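Local coordinates for NTP_transf_2 domain-containing protein (Capnocytophaga granulosa, PDB 6WT9) that synthesises 3',3'-c-di-GMP from two molecules of GTP as the second messenger of a CBASS antiphage defence system, at residues Lys43-Ala48 with Lys341-Asn346; Lys308-Lys313 with Asp328-Leu333; Gly64-Leu69 with Ile178-Met183. All blocks are in the same frame, centred on the assembly; numbering follows the deposited sequence.

Interaction 1: residues Lys43-Ala48 with Lys341-Asn346; sequences KYITLA and KIIYSN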
loop_
_atom_site.group_PDB
_atom_site.type_symbol
_atom_site.label_atom_id
_atom_site.label_comp_id
_atom_site.label_asym_id
_atom_site.label_seq_id
_atom_site.Cartn_x
_atom_site.Cartn_y
_atom_site.Cartn_z
ATOM N N LYS A 43 5.924 20.093 -9.555
ATOM C CA LYS A 43 5.670 19.972 -8.122
ATOM C C LYS A 43 4.746 18.798 -7.833
ATOM O O LYS A 43 5.001 17.998 -6.926
ATOM C CB LYS A 43 5.054 21.263 -7.581
ATOM C CG LYS A 43 5.926 22.498 -7.667
ATOM C CD LYS A 43 5.178 23.693 -7.093
ATOM C CE LYS A 43 5.998 24.965 -7.152
ATOM N NZ LYS A 43 5.254 26.109 -6.551
ATOM N N TYR A 44 3.656 18.690 -8.595
ATOM C CA TYR A 44 2.683 17.631 -8.360
ATOM C C TYR A 44 3.291 16.258 -8.611
ATOM O O TYR A 44 3.090 15.331 -7.819
ATOM C CB TYR A 44 1.454 17.854 -9.243
ATOM C CG TYR A 44 0.394 16.784 -9.119
ATOM C CD1 TYR A 44 -0.396 16.691 -7.983
ATOM C CD2 TYR A 44 0.176 15.875 -10.146
ATOM C CE1 TYR A 44 -1.368 15.717 -7.867
ATOM C CE2 TYR A 44 -0.794 14.900 -10.041
ATOM C CZ TYR A 44 -1.564 14.825 -8.900
ATOM O OH TYR A 44 -2.532 13.853 -8.791
ATOM N N ILE A 45 4.049 16.113 -9.699
ATOM C CA ILE A 45 4.660 14.827 -10.014
ATOM C C ILE A 45 5.706 14.456 -8.969
ATOM O O ILE A 45 5.763 13.310 -8.509
ATOM C CB ILE A 45 5.261 14.855 -11.431
ATOM C CG1 ILE A 45 4.165 15.098 -12.472
ATOM C CG2 ILE A 45 5.989 13.555 -11.732
ATOM C CD1 ILE A 45 4.702 15.423 -13.848
ATOM N N THR A 46 6.545 15.417 -8.574
ATOM C CA THR A 46 7.607 15.121 -7.616
ATOM C C THR A 46 7.040 14.743 -6.254
ATOM O O THR A 46 7.539 13.817 -5.604
ATOM C CB THR A 46 8.552 16.316 -7.482
ATOM O OG1 THR A 46 9.107 16.638 -8.762
ATOM C CG2 THR A 46 9.682 15.987 -6.522
ATOM N N LEU A 47 5.995 15.442 -5.805
ATOM C CA LEU A 47 5.404 15.119 -4.511
ATOM C C LEU A 47 4.613 13.819 -4.563
ATOM O O LEU A 47 4.599 13.067 -3.582
ATOM C CB LEU A 47 4.516 16.266 -4.031
ATOM C CG LEU A 47 4.012 16.131 -2.594
ATOM C CD1 LEU A 47 5.175 15.859 -1.653
ATOM C CD2 LEU A 47 3.255 17.378 -2.166
ATOM N N ALA A 48 3.961 13.529 -5.692
ATOM C CA ALA A 48 3.208 12.285 -5.818
ATOM C C ALA A 48 4.112 11.061 -5.821
ATOM O O ALA A 48 3.629 9.951 -5.577
ATOM C CB ALA A 48 2.357 12.305 -7.089
ATOM N N LYS A 341 -1.475 9.276 -19.400
ATOM C CA LYS A 341 -1.337 9.938 -20.692
ATOM C C LYS A 341 -1.478 11.449 -20.557
ATOM O O LYS A 341 -0.752 12.209 -21.212
ATOM C CB LYS A 341 -2.374 9.378 -21.669
ATOM C CG LYS A 341 -2.429 10.081 -23.012
ATOM C CD LYS A 341 -3.558 9.531 -23.872
ATOM C CE LYS A 341 -3.157 8.244 -24.577
ATOM N NZ LYS A 341 -2.197 8.497 -25.691
ATOM N N ILE A 342 -2.395 11.904 -19.701
ATOM C CA ILE A 342 -2.581 13.339 -19.498
ATOM C C ILE A 342 -1.347 13.951 -18.846
ATOM O O ILE A 342 -0.843 14.990 -19.288
ATOM C CB ILE A 342 -3.848 13.604 -18.665
ATOM C CG1 ILE A 342 -5.100 13.256 -19.471
ATOM C CG2 ILE A 342 -3.888 15.055 -18.202
ATOM C CD1 ILE A 342 -6.391 13.443 -18.698
ATOM N N ILE A 343 -0.848 13.321 -17.779
ATOM C CA ILE A 343 0.350 13.824 -17.109
ATOM C C ILE A 343 1.528 13.842 -18.075
ATOM O O ILE A 343 2.254 14.837 -18.180
ATOM C CB ILE A 343 0.670 12.976 -15.864
ATOM C CG1 ILE A 343 -0.516 12.957 -14.897
ATOM C CG2 ILE A 343 1.920 13.506 -15.177
ATOM C CD1 ILE A 343 -0.791 14.286 -14.250
ATOM N N TYR A 344 1.732 12.730 -18.789
ATOM C CA TYR A 344 2.840 12.617 -19.731
ATOM C C TYR A 344 2.798 13.735 -20.766
ATOM O O TYR A 344 3.821 14.365 -21.059
ATOM C CB TYR A 344 2.789 11.238 -20.400
ATOM C CG TYR A 344 3.910 10.907 -21.368
ATOM C CD1 TYR A 344 5.064 11.677 -21.442
ATOM C CD2 TYR A 344 3.805 9.811 -22.212
ATOM C CE1 TYR A 344 6.074 11.368 -22.333
ATOM C CE2 TYR A 344 4.811 9.493 -23.102
ATOM C CZ TYR A 344 5.943 10.273 -23.158
ATOM O OH TYR A 344 6.947 9.956 -24.044
ATOM N N SER A 345 1.616 14.005 -21.323
ATOM C CA SER A 345 1.506 15.028 -22.357
ATOM C C SER A 345 1.839 16.411 -21.807
ATOM O O SER A 345 2.480 17.220 -22.489
ATOM C CB SER A 345 0.103 15.007 -22.963
ATOM O OG SER A 345 -0.873 15.392 -22.014
ATOM N N ASN A 346 1.422 16.698 -20.574
ATOM C CA ASN A 346 1.738 17.975 -19.945
ATOM C C ASN A 346 3.183 18.061 -19.473
ATOM O O ASN A 346 3.638 19.154 -19.122
ATOM C CB ASN A 346 0.803 18.229 -18.756
ATOM C CG ASN A 346 -0.662 18.220 -19.150
ATOM O OD1 ASN A 346 -1.005 18.437 -20.312
ATOM N ND2 ASN A 346 -1.535 17.970 -18.181
#
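Ile-45 and Ile-343 lie alongside each other, pointing opposite ways, where helix 40-49 meets the last long helix of the chain, 327-347. The delta methyl of Ile-45 makes the nearest approach, CD1 lying 3.6 Å from CG2 of Ile-343. One carbon further back, CG1 of Ile-45 is 3.9 Å from the same CG2, so the outer arm of one isoleucine runs along the short branch of the other. The longer branch of Ile-343 turns to Tyr-44: its CD1 comes to the edge of the ring, near the ring plane, 4.3 Å from CE2. The two branches part because chi1 of Ile-343 (-57°) puts CG2 anti to the backbone N and CG1 beside it. The nearest CA atoms of the two segments, those of Ile-45 and Ile-343, are 8.4 Å apart, a distance bridged by side chains. Further out, Phe-252 of helix 245-259 touches both isoleucines, while Tyr-6 of the N-terminal helix 6-17 covers Ile-343 and Val-292 of helix 291-304 borders Ile-45. The ring of Tyr-44 also touches Leu-9 of helix 6-17 and Leu-256 of helix 245-259, so Ile-343 is one of several apolar neighbours around it. The phenol turns its polar end elsewhere, its OH hydrogen-bonding to Asp-259. Cohesion between the two segments is therefore apolar, three buried side chains joining an early and a late helix of the chain, while the tyrosine hydroxyl is satisfied by an aspartate of a third helix.

Interaction 2: residues Lys308-Lys313 with Asp328-Leu333; sequences KINSLK and DKKESL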
loop_
_atom_site.group_PDB
_atom_site.type_symbol
_atom_site.label_atom_id
_atom_site.label_comp_id
_atom_site.label_asym_id
_atom_site.label_seq_id
_atom_site.Cartn_x
_atom_site.Cartn_y
_atom_site.Cartn_z
ATOM N N LYS A 308 -0.063 -9.897 -22.739
ATOM C CA LYS A 308 0.668 -9.130 -21.735
ATOM C C LYS A 308 -0.173 -8.946 -20.476
ATOM O O LYS A 308 0.307 -9.159 -19.356
ATOM C CB LYS A 308 1.082 -7.779 -22.321
ATOM C CG LYS A 308 1.573 -6.762 -21.306
ATOM C CD LYS A 308 2.952 -7.106 -20.768
ATOM C CE LYS A 308 3.467 -6.001 -19.854
ATOM N NZ LYS A 308 4.843 -6.277 -19.357
ATOM N N ILE A 309 -1.440 -8.566 -20.644
ATOM C CA ILE A 309 -2.320 -8.370 -19.499
ATOM C C ILE A 309 -2.795 -9.695 -18.913
ATOM O O ILE A 309 -3.154 -9.750 -17.730
ATOM C CB ILE A 309 -3.513 -7.480 -19.895
ATOM C CG1 ILE A 309 -4.245 -6.956 -18.661
ATOM C CG2 ILE A 309 -4.480 -8.228 -20.795
ATOM C CD1 ILE A 309 -5.462 -6.128 -18.995
ATOM N N ASN A 310 -2.793 -10.772 -19.702
ATOM C CA ASN A 310 -3.179 -12.081 -19.190
ATOM C C ASN A 310 -2.081 -12.736 -18.365
ATOM O O ASN A 310 -2.382 -13.588 -17.523
ATOM C CB ASN A 310 -3.571 -13.010 -20.341
ATOM C CG ASN A 310 -4.932 -12.680 -20.920
ATOM O OD1 ASN A 310 -5.780 -12.089 -20.248
ATOM N ND2 ASN A 310 -5.150 -13.062 -22.172
ATOM N N SER A 311 -0.822 -12.360 -18.584
ATOM C CA SER A 311 0.293 -12.955 -17.861
ATOM C C SER A 311 0.693 -12.170 -16.619
ATOM O O SER A 311 1.568 -12.629 -15.877
ATOM C CB SER A 311 1.509 -13.090 -18.785
ATOM O OG SER A 311 1.975 -11.818 -19.200
ATOM N N LEU A 312 0.082 -11.012 -16.373
ATOM C CA LEU A 312 0.444 -10.192 -15.220
ATOM C C LEU A 312 -0.009 -10.881 -13.939
ATOM O O LEU A 312 -1.210 -11.049 -13.704
ATOM C CB LEU A 312 -0.177 -8.804 -15.334
ATOM C CG LEU A 312 -0.042 -7.962 -14.059
ATOM C CD1 LEU A 312 1.421 -7.711 -13.751
ATOM C CD2 LEU A 312 -0.810 -6.653 -14.165
ATOM N N LYS A 313 0.947 -11.274 -13.108
ATOM C CA LYS A 313 0.662 -11.898 -11.826
ATOM C C LYS A 313 0.944 -10.922 -10.692
ATOM O O LYS A 313 1.603 -9.892 -10.865
ATOM C CB LYS A 313 1.487 -13.176 -11.644
ATOM C CG LYS A 313 1.130 -14.289 -12.610
ATOM C CD LYS A 313 1.938 -15.543 -12.321
ATOM C CE LYS A 313 3.428 -15.278 -12.455
ATOM N NZ LYS A 313 4.233 -16.493 -12.150
ATOM N N ASP A 328 -14.589 -4.854 -15.624
ATOM C CA ASP A 328 -14.501 -3.513 -15.055
ATOM C C ASP A 328 -13.097 -3.205 -14.552
ATOM O O ASP A 328 -12.705 -2.034 -14.494
ATOM C CB ASP A 328 -15.515 -3.349 -13.924
ATOM C CG ASP A 328 -16.944 -3.299 -14.426
ATOM O OD1 ASP A 328 -17.411 -4.312 -14.988
ATOM O OD2 ASP A 328 -17.600 -2.250 -14.254
ATOM N N LYS A 329 -12.334 -4.234 -14.177
ATOM C CA LYS A 329 -10.952 -4.015 -13.766
ATOM C C LYS A 329 -10.105 -3.534 -14.939
ATOM O O LYS A 329 -9.292 -2.614 -14.790
ATOM C CB LYS A 329 -10.375 -5.298 -13.175
ATOM C CG LYS A 329 -9.484 -5.082 -11.969
ATOM C CD LYS A 329 -9.007 -6.410 -11.412
ATOM C CE LYS A 329 -8.211 -6.216 -10.139
ATOM N NZ LYS A 329 -7.609 -7.489 -9.656
ATOM N N LYS A 330 -10.287 -4.141 -16.115
ATOM C CA LYS A 330 -9.563 -3.688 -17.298
ATOM C C LYS A 330 -10.003 -2.289 -17.706
ATOM O O LYS A 330 -9.186 -1.488 -18.176
ATOM C CB LYS A 330 -9.762 -4.676 -18.445
ATOM C CG LYS A 330 -9.212 -6.061 -18.157
ATOM C CD LYS A 330 -9.447 -7.011 -19.319
ATOM C CE LYS A 330 -8.927 -8.404 -18.998
ATOM N NZ LYS A 330 -9.145 -9.354 -20.122
ATOM N N GLU A 331 -11.289 -1.974 -17.534
ATOM C CA GLU A 331 -11.750 -0.612 -17.784
ATOM C C GLU A 331 -11.129 0.362 -16.791
ATOM O O GLU A 331 -10.829 1.511 -17.139
ATOM C CB GLU A 331 -13.275 -0.550 -17.718
ATOM C CG GLU A 331 -13.865 0.709 -18.326
ATOM C CD GLU A 331 -13.634 0.793 -19.825
ATOM O OE1 GLU A 331 -13.605 -0.268 -20.488
ATOM O OE2 GLU A 331 -13.473 1.919 -20.342
ATOM N N SER A 332 -10.928 -0.082 -15.549
ATOM C CA SER A 332 -10.203 0.737 -14.581
ATOM C C SER A 332 -8.746 0.914 -14.992
ATOM O O SER A 332 -8.167 1.990 -14.804
ATOM C CB SER A 332 -10.301 0.115 -13.189
ATOM O OG SER A 332 -11.641 0.102 -12.731
ATOM N N LEU A 333 -8.139 -0.133 -15.555
ATOM C CA LEU A 333 -6.786 -0.002 -16.086
ATOM C C LEU A 333 -6.743 1.003 -17.230
ATOM O O LEU A 333 -5.781 1.770 -17.357
ATOM C CB LEU A 333 -6.268 -1.364 -16.548
ATOM C CG LEU A 333 -4.896 -1.386 -17.230
ATOM C CD1 LEU A 333 -3.816 -0.880 -16.288
ATOM C CD2 LEU A 333 -4.565 -2.783 -17.726
#
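Ile-309 lays its delta methyl over the aliphatic stem of Lys-330, with CD1 3.8 Å from CG and 4.1 Å from both CD and CE of the lysine. The lysine chain, extended beyond CG, passes slantwise beneath the methyl, so a run of three methylenes meets the one group. The same CD1 also meets Leu-333 tip to tip, 3.7 Å from its CD2. Ile-309 can reach both because CG1 stands opposite the backbone N (chi1 -165°) and its branch continues straight on (chi2 -177°), carrying CD1 out to two residues three positions apart on helix 327-347. At the border, Asn-310 brings OD1 to 4.3 Å from NZ of Lys-330, a loose approach of a polar oxygen to the ammonium end. Deeper in, Leu-333 packs on Leu-302 and Val-303 of helix 291-304 and on Ile-274 of helix 268-276, and Phe-322 of a loop covers Ile-309. The contact joins the short helix 306-310 to the start of helix 327-347 across a connection without strand, part of it not modelled. It is graded chemically: two branched aliphatic residues meet on the buried side, and the lysine covers Ile-309 with its hydrocarbon part while its ammonium end lies on the side of Asn-310.

Interaction 3: residues Gly64-Leu69 with Ile178-Met183; sequences GEKVKL and ITNKSM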
loop_
_atom_site.group_PDB
_atom_site.type_symbol
_atom_site.label_atom_id
_atom_site.label_comp_id
_atom_site.label_asym_id
_atom_site.label_seq_id
_atom_site.Cartn_x
_atom_site.Cartn_y
_atom_site.Cartn_z
ATOM N N GLY A 64 0.368 0.871 15.949
ATOM C CA GLY A 64 0.285 -0.577 15.888
ATOM C C GLY A 64 1.065 -1.253 16.996
ATOM O O GLY A 64 0.700 -2.345 17.440
ATOM N N GLU A 65 2.140 -0.614 17.464
ATOM C CA GLU A 65 2.937 -1.188 18.541
ATOM C C GLU A 65 2.181 -1.151 19.863
ATOM O O GLU A 65 2.283 -2.082 20.671
ATOM C CB GLU A 65 4.267 -0.444 18.655
ATOM C CG GLU A 65 5.312 -1.144 19.505
ATOM C CD GLU A 65 5.600 -2.552 19.025
ATOM O OE1 GLU A 65 5.193 -3.508 19.717
ATOM O OE2 GLU A 65 6.223 -2.702 17.953
ATOM N N LYS A 66 1.412 -0.086 20.100
ATOM C CA LYS A 66 0.608 -0.014 21.316
ATOM C C LYS A 66 -0.515 -1.042 21.297
ATOM O O LYS A 66 -0.851 -1.619 22.338
ATOM C CB LYS A 66 0.044 1.396 21.492
ATOM C CG LYS A 66 1.092 2.449 21.824
ATOM C CD LYS A 66 0.458 3.829 21.936
ATOM C CE LYS A 66 1.490 4.894 22.264
ATOM N NZ LYS A 66 2.124 4.655 23.590
ATOM N N VAL A 67 -1.113 -1.280 20.127
ATOM C CA VAL A 67 -2.112 -2.340 20.012
ATOM C C VAL A 67 -1.489 -3.689 20.342
ATOM O O VAL A 67 -2.092 -4.518 21.034
ATOM C CB VAL A 67 -2.739 -2.335 18.604
ATOM C CG1 VAL A 67 -3.706 -3.496 18.445
ATOM C CG2 VAL A 67 -3.443 -1.016 18.346
ATOM N N LYS A 68 -0.261 -3.919 19.870
ATOM C CA LYS A 68 0.433 -5.171 20.156
ATOM C C LYS A 68 0.624 -5.374 21.656
ATOM O O LYS A 68 0.406 -6.476 22.171
ATOM C CB LYS A 68 1.778 -5.188 19.430
ATOM C CG LYS A 68 2.632 -6.413 19.690
ATOM C CD LYS A 68 3.921 -6.349 18.883
ATOM C CE LYS A 68 4.861 -7.490 19.233
ATOM N NZ LYS A 68 6.125 -7.425 18.445
ATOM N N LEU A 69 1.021 -4.319 22.374
ATOM C CA LEU A 69 1.268 -4.453 23.807
ATOM C C LEU A 69 -0.019 -4.747 24.569
ATOM O O LEU A 69 -0.003 -5.487 25.560
ATOM C CB LEU A 69 1.932 -3.189 24.354
ATOM C CG LEU A 69 3.344 -2.871 23.853
ATOM C CD1 LEU A 69 3.920 -1.677 24.601
ATOM C CD2 LEU A 69 4.255 -4.083 23.983
ATOM N N ILE A 178 -9.507 -0.233 15.396
ATOM C CA ILE A 178 -9.465 0.617 16.575
ATOM C C ILE A 178 -8.970 1.996 16.167
ATOM O O ILE A 178 -8.348 2.181 15.118
ATOM C CB ILE A 178 -8.579 0.032 17.698
ATOM C CG1 ILE A 178 -7.101 0.028 17.291
ATOM C CG2 ILE A 178 -9.045 -1.369 18.070
ATOM C CD1 ILE A 178 -6.292 1.192 17.857
ATOM N N THR A 179 -9.246 2.971 17.029
ATOM C CA THR A 179 -8.777 4.337 16.849
ATOM C C THR A 179 -8.073 4.774 18.123
ATOM O O THR A 179 -8.690 4.815 19.193
ATOM C CB THR A 179 -9.932 5.289 16.524
ATOM O OG1 THR A 179 -10.506 4.932 15.260
ATOM C CG2 THR A 179 -9.438 6.729 16.467
ATOM N N ASN A 180 -6.784 5.076 18.013
ATOM C CA ASN A 180 -6.032 5.674 19.112
ATOM C C ASN A 180 -6.338 7.166 19.101
ATOM O O ASN A 180 -5.747 7.926 18.330
ATOM C CB ASN A 180 -4.541 5.396 18.957
ATOM C CG ASN A 180 -3.740 5.761 20.198
ATOM O OD1 ASN A 180 -3.973 6.795 20.823
ATOM N ND2 ASN A 180 -2.787 4.907 20.557
ATOM N N LYS A 181 -7.278 7.590 19.950
ATOM C CA LYS A 181 -7.696 8.988 19.948
ATOM C C LYS A 181 -6.580 9.914 20.413
ATOM O O LYS A 181 -6.561 11.093 20.040
ATOM C CB LYS A 181 -8.937 9.172 20.822
ATOM C CG LYS A 181 -10.127 8.332 20.390
ATOM C CD LYS A 181 -11.425 8.850 20.994
ATOM C CE LYS A 181 -11.348 8.922 22.509
ATOM N NZ LYS A 181 -12.623 9.416 23.100
ATOM N N SER A 182 -5.648 9.406 21.223
ATOM C CA SER A 182 -4.523 10.227 21.655
ATOM C C SER A 182 -3.580 10.541 20.502
ATOM O O SER A 182 -2.981 11.622 20.469
ATOM C CB SER A 182 -3.767 9.528 22.785
ATOM O OG SER A 182 -2.634 10.279 23.182
HETATM N N MSE A 183 -3.441 9.622 19.550
HETATM C CA MSE A 183 -2.512 9.799 18.441
HETATM C C MSE A 183 -3.217 10.146 17.137
HETATM O O MSE A 183 -2.585 10.602 16.186
HETATM C CB MSE A 183 -1.675 8.536 18.240
HETATM C CG MSE A 183 -0.957 8.052 19.483
HETATM SE SE MSE A 183 0.207 6.541 19.092
HETATM C CE MSE A 183 1.457 7.434 17.890
#
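OD1 of Asn-180 accepts the backbone N of Met-183, a selenomethionine, at 3.1 Å, forming an Asx motif at the end of strand 176-180. The N-H comes from well above the carboxamide plane, 52° out of it, and the bond is bent, with an angle of 137° at the hydrogen. Turned thus, the amide presents its other end to helix 54-71: ND2 lies 3.7 Å from CD of Lys-66, whose chain crosses the asparagine at about a right angle. Lys-66 also passes at a slant to the selenomethionine, its CE 3.8 Å from SE of Met-183. A little deeper, Val-67 and Ile-178 run antiparallel, side against side, CG2 of the valine 3.6 Å from CD1 of the isoleucine. The hindered rotamer of Ile-178 (chi1 68°) aims its CG1 and CD1 at this valine methyl. Val-187 and Ile-189 of strand 185-194 touch both of these residues, as does Tyr-165, so the helix packs over two adjacent antiparallel strands of the sheet. The Asx motif sets the asparagine and selenomethionine side by side, and the helix meets them through lysine methylenes and the sheet through apolar branches, a mainly hydrophobic join.

Overall arrangement
Interaction 1 closes the widest loop of the three, bringing helix 40-49 against helix 327-347, and the other two are nested inside it. Interaction 3 comes first along the chain and is complete before interaction 2 opens. Interactions 1 and 2 share helix 327-347, with centres about 23 Å apart and nearest atoms about 9 Å apart; this helix packs against helix 40-49 near its end and against helix 306-310 near its start. Interaction 3 is on the opposite side of the chain's centre, its centre about 36 Å from that of interaction 1 and about 37 Å from that of interaction 2. It packs helix 54-71 on the mixed sheet, so neighbouring helices 40-49 and 54-71 pack against different parts of the fold.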